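Local coordinates for protein diaminopimelate decarboxylase (Methanocaldococcus jannaschii, PDB 1TWI) that catalyses the pyridoxal phosphate-dependent decarboxylation of meso-diaminopimelate to L-lysine, the last step of lysine biosynthesis, as a homodimer, at residues E49-W54 against L287-G292. Sequence-based numbering, arbitrary orientation.
Sequences EAFKRW and LILEPG. With PLP (pyridoxal-5'-phosphate), chain E.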
loop_
_atom_site.group_PDB
_atom_site.type_symbol
_atom_site.label_atom_id
_atom_site.label_comp_id
_atom_site.label_asym_id
_atom_site.label_seq_id
_atom_site.Cartn_x
_atom_site.Cartn_y
_atom_site.Cartn_z
ATOM N N GLU A 49 -12.179 -23.883 21.146
ATOM C CA GLU A 49 -12.665 -25.245 21.218
ATOM C C GLU A 49 -11.575 -26.249 20.796
ATOM O O GLU A 49 -11.377 -27.305 21.424
ATOM C CB GLU A 49 -13.894 -25.396 20.335
ATOM C CG GLU A 49 -14.443 -26.779 20.377
ATOM C CD GLU A 49 -15.245 -27.080 21.645
ATOM O OE1 GLU A 49 -15.633 -28.256 21.779
ATOM O OE2 GLU A 49 -15.486 -26.153 22.487
ATOM N N ALA A 50 -10.839 -25.887 19.755
ATOM C CA ALA A 50 -9.804 -26.760 19.275
ATOM C C ALA A 50 -8.631 -26.875 20.249
ATOM O O ALA A 50 -8.056 -27.960 20.397
ATOM C CB ALA A 50 -9.316 -26.289 17.925
ATOM N N PHE A 51 -8.269 -25.787 20.922
ATOM C CA PHE A 51 -7.101 -25.847 21.790
ATOM C C PHE A 51 -7.356 -25.973 23.302
ATOM O O PHE A 51 -6.421 -26.038 24.050
ATOM C CB PHE A 51 -6.161 -24.639 21.520
ATOM C CG PHE A 51 -5.375 -24.750 20.229
ATOM C CD1 PHE A 51 -4.094 -25.281 20.230
ATOM C CD2 PHE A 51 -5.934 -24.346 19.017
ATOM C CE1 PHE A 51 -3.377 -25.414 19.035
ATOM C CE2 PHE A 51 -5.224 -24.471 17.793
ATOM C CZ PHE A 51 -3.935 -25.012 17.797
ATOM N N LYS A 52 -8.602 -26.066 23.770
ATOM C CA LYS A 52 -8.804 -26.158 25.220
ATOM C C LYS A 52 -8.192 -27.438 25.788
ATOM O O LYS A 52 -7.929 -27.547 26.974
ATOM C CB LYS A 52 -10.301 -26.100 25.562
ATOM C CG LYS A 52 -11.093 -27.246 24.983
ATOM C CD LYS A 52 -12.532 -27.120 25.471
ATOM C CE LYS A 52 -13.506 -27.948 24.669
ATOM N NZ LYS A 52 -14.907 -27.400 24.937
ATOM N N ARG A 53 -8.003 -28.419 24.936
ATOM C CA ARG A 53 -7.355 -29.630 25.359
ATOM C C ARG A 53 -5.971 -29.312 26.015
ATOM O O ARG A 53 -5.518 -30.009 26.936
ATOM C CB ARG A 53 -7.144 -30.521 24.129
ATOM C CG ARG A 53 -6.326 -31.731 24.395
ATOM C CD ARG A 53 -6.195 -32.604 23.166
ATOM N NE ARG A 53 -5.253 -33.694 23.426
ATOM C CZ ARG A 53 -4.526 -34.255 22.474
ATOM N NH1 ARG A 53 -4.653 -33.829 21.222
ATOM N NH2 ARG A 53 -3.654 -35.200 22.768
ATOM N N TRP A 54 -5.268 -28.298 25.514
ATOM C CA TRP A 54 -3.954 -27.967 26.098
ATOM C C TRP A 54 -4.076 -27.719 27.600
ATOM O O TRP A 54 -3.361 -28.327 28.414
ATOM C CB TRP A 54 -3.332 -26.705 25.444
ATOM C CG TRP A 54 -1.941 -26.505 25.954
ATOM C CD1 TRP A 54 -1.458 -25.474 26.750
ATOM C CD2 TRP A 54 -0.840 -27.352 25.686
ATOM N NE1 TRP A 54 -0.092 -25.651 26.970
ATOM C CE2 TRP A 54 0.293 -26.800 26.319
ATOM C CE3 TRP A 54 -0.696 -28.551 24.950
ATOM C CZ2 TRP A 54 1.557 -27.402 26.242
ATOM C CZ3 TRP A 54 0.555 -29.143 24.881
ATOM C CH2 TRP A 54 1.663 -28.575 25.515
ATOM N N LEU A 287 0.889 -22.279 26.236
ATOM C CA LEU A 287 0.971 -22.272 24.798
ATOM C C LEU A 287 0.321 -20.998 24.254
ATOM O O LEU A 287 -0.784 -20.644 24.681
ATOM C CB LEU A 287 0.214 -23.521 24.218
ATOM C CG LEU A 287 -0.004 -23.568 22.689
ATOM C CD1 LEU A 287 1.336 -23.526 21.962
ATOM C CD2 LEU A 287 -0.787 -24.862 22.246
ATOM N N ILE A 288 0.998 -20.285 23.351
ATOM C CA ILE A 288 0.412 -19.063 22.782
ATOM C C ILE A 288 0.432 -19.174 21.268
ATOM O O ILE A 288 1.435 -19.677 20.703
ATOM C CB ILE A 288 1.280 -17.811 23.132
ATOM C CG1 ILE A 288 1.386 -17.676 24.658
ATOM C CG2 ILE A 288 0.680 -16.547 22.520
ATOM C CD1 ILE A 288 2.487 -16.642 25.158
ATOM N N LEU A 289 -0.647 -18.741 20.604
ATOM C CA LEU A 289 -0.673 -18.703 19.139
ATOM C C LEU A 289 -0.986 -17.249 18.788
ATOM O O LEU A 289 -1.577 -16.532 19.598
ATOM C CB LEU A 289 -1.776 -19.613 18.532
ATOM C CG LEU A 289 -1.665 -21.110 18.879
ATOM C CD1 LEU A 289 -2.696 -21.943 18.030
ATOM C CD2 LEU A 289 -0.255 -21.572 18.579
ATOM N N GLU A 290 -0.620 -16.836 17.577
ATOM C CA GLU A 290 -0.818 -15.442 17.147
ATOM C C GLU A 290 -1.591 -15.362 15.870
ATOM O O GLU A 290 -1.160 -14.729 14.931
ATOM C CB GLU A 290 0.541 -14.741 16.951
ATOM C CG GLU A 290 1.442 -14.682 18.246
ATOM C CD GLU A 290 2.874 -14.131 17.956
ATOM O OE1 GLU A 290 3.376 -14.238 16.806
ATOM O OE2 GLU A 290 3.500 -13.628 18.899
ATOM N N PRO A 291 -2.779 -16.000 15.808
ATOM C CA PRO A 291 -3.506 -15.911 14.552
ATOM C C PRO A 291 -3.935 -14.468 14.239
ATOM O O PRO A 291 -4.292 -13.704 15.167
ATOM C CB PRO A 291 -4.717 -16.835 14.769
ATOM C CG PRO A 291 -5.025 -16.660 16.258
ATOM C CD PRO A 291 -3.601 -16.600 16.891
ATOM N N GLY A 292 -3.890 -14.115 12.948
ATOM C CA GLY A 292 -4.336 -12.805 12.486
ATOM C C GLY A 292 -5.472 -13.070 11.478
ATOM O O GLY A 292 -6.665 -13.006 11.791
HETATM N N1 PLP E . 2.845 -13.347 14.360
HETATM C C2 PLP E . 3.824 -12.650 13.676
HETATM C C2A PLP E . 5.198 -12.521 14.378
HETATM C C3 PLP E . 3.486 -12.104 12.440
HETATM O O3 PLP E . 4.471 -11.426 11.797
HETATM C C4 PLP E . 2.258 -12.256 11.852
HETATM C C4A PLP E . 1.988 -11.602 10.454
HETATM O O4A PLP E . 2.782 -10.793 10.089
HETATM C C5 PLP E . 1.251 -12.969 12.541
HETATM C C6 PLP E . 1.592 -13.503 13.774
HETATM C C5A PLP E . -0.163 -13.245 12.053
HETATM O O4P PLP E . -0.175 -13.965 10.793
HETATM P P PLP E . -1.528 -14.483 10.148
HETATM O O1P PLP E . -1.086 -15.119 8.894
HETATM O O2P PLP E . -2.349 -13.249 9.898
HETATM O O3P PLP E . -2.150 -15.424 11.076
#
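Phe-51 and Trp-54, one turn apart on helix 37-58, press their rings against Leu-287 and Leu-289, alternate residues of strand 286-289. Leu-289 reaches Phe-51 with a single methyl: CD1 sits over one face of the ring in a CH-pi contact, 3.7 Å from the centroid. It is displaced toward the rim, where Leu-289 CD1 approaches Phe-51 CZ to 3.3 Å. Leu-287 meets the same ring obliquely, with its CD2 3.9 Å from Phe-51 CD1, while its CB lies over a face of the indole, 3.7 Å from the centroid of the five-membered ring of Trp-54. The backbone places Leu-287 CB on the indole, and a CG anti to N (chi1 170°), with chi2 at 59°, directs CD2 to Phe-51, so one residue serves both aromatics. The indole NE1 is hydrogen-bonded to Pro-285 O, a bond that helps fix the rotation of the ring from just before the strand. Phe-62 stacks on Phe-51 and helix 264-276 packs against both aromatics, adding to the buried layer between the helices and the parallel strands of the TIM-type barrel.

Beyond Leu-289 the chain turns from packing to cofactor binding. Glu-290 extends its carboxylate to the pyridine ring, OE1 lying 2.7 Å from PLP N1; Asn-111, His-208 and Asn-246 also hold this carboxylate. Gly-292, at the N-cap of helix 293-296, donates its backbone N-H to PLP O3P (N to O3P 2.9 Å, N-H...O angle 152°), and Arg-293 N also binds the cofactor. No hydrogen bond links the two segments: the helix grips the strand through apolar and CH-pi contacts alone. In the loop just beyond the strand's C-terminal end, Gly-292 binds the phosphate, while the carboxylate of Glu-290, close to N1, would probably stabilise a protonated pyridinium.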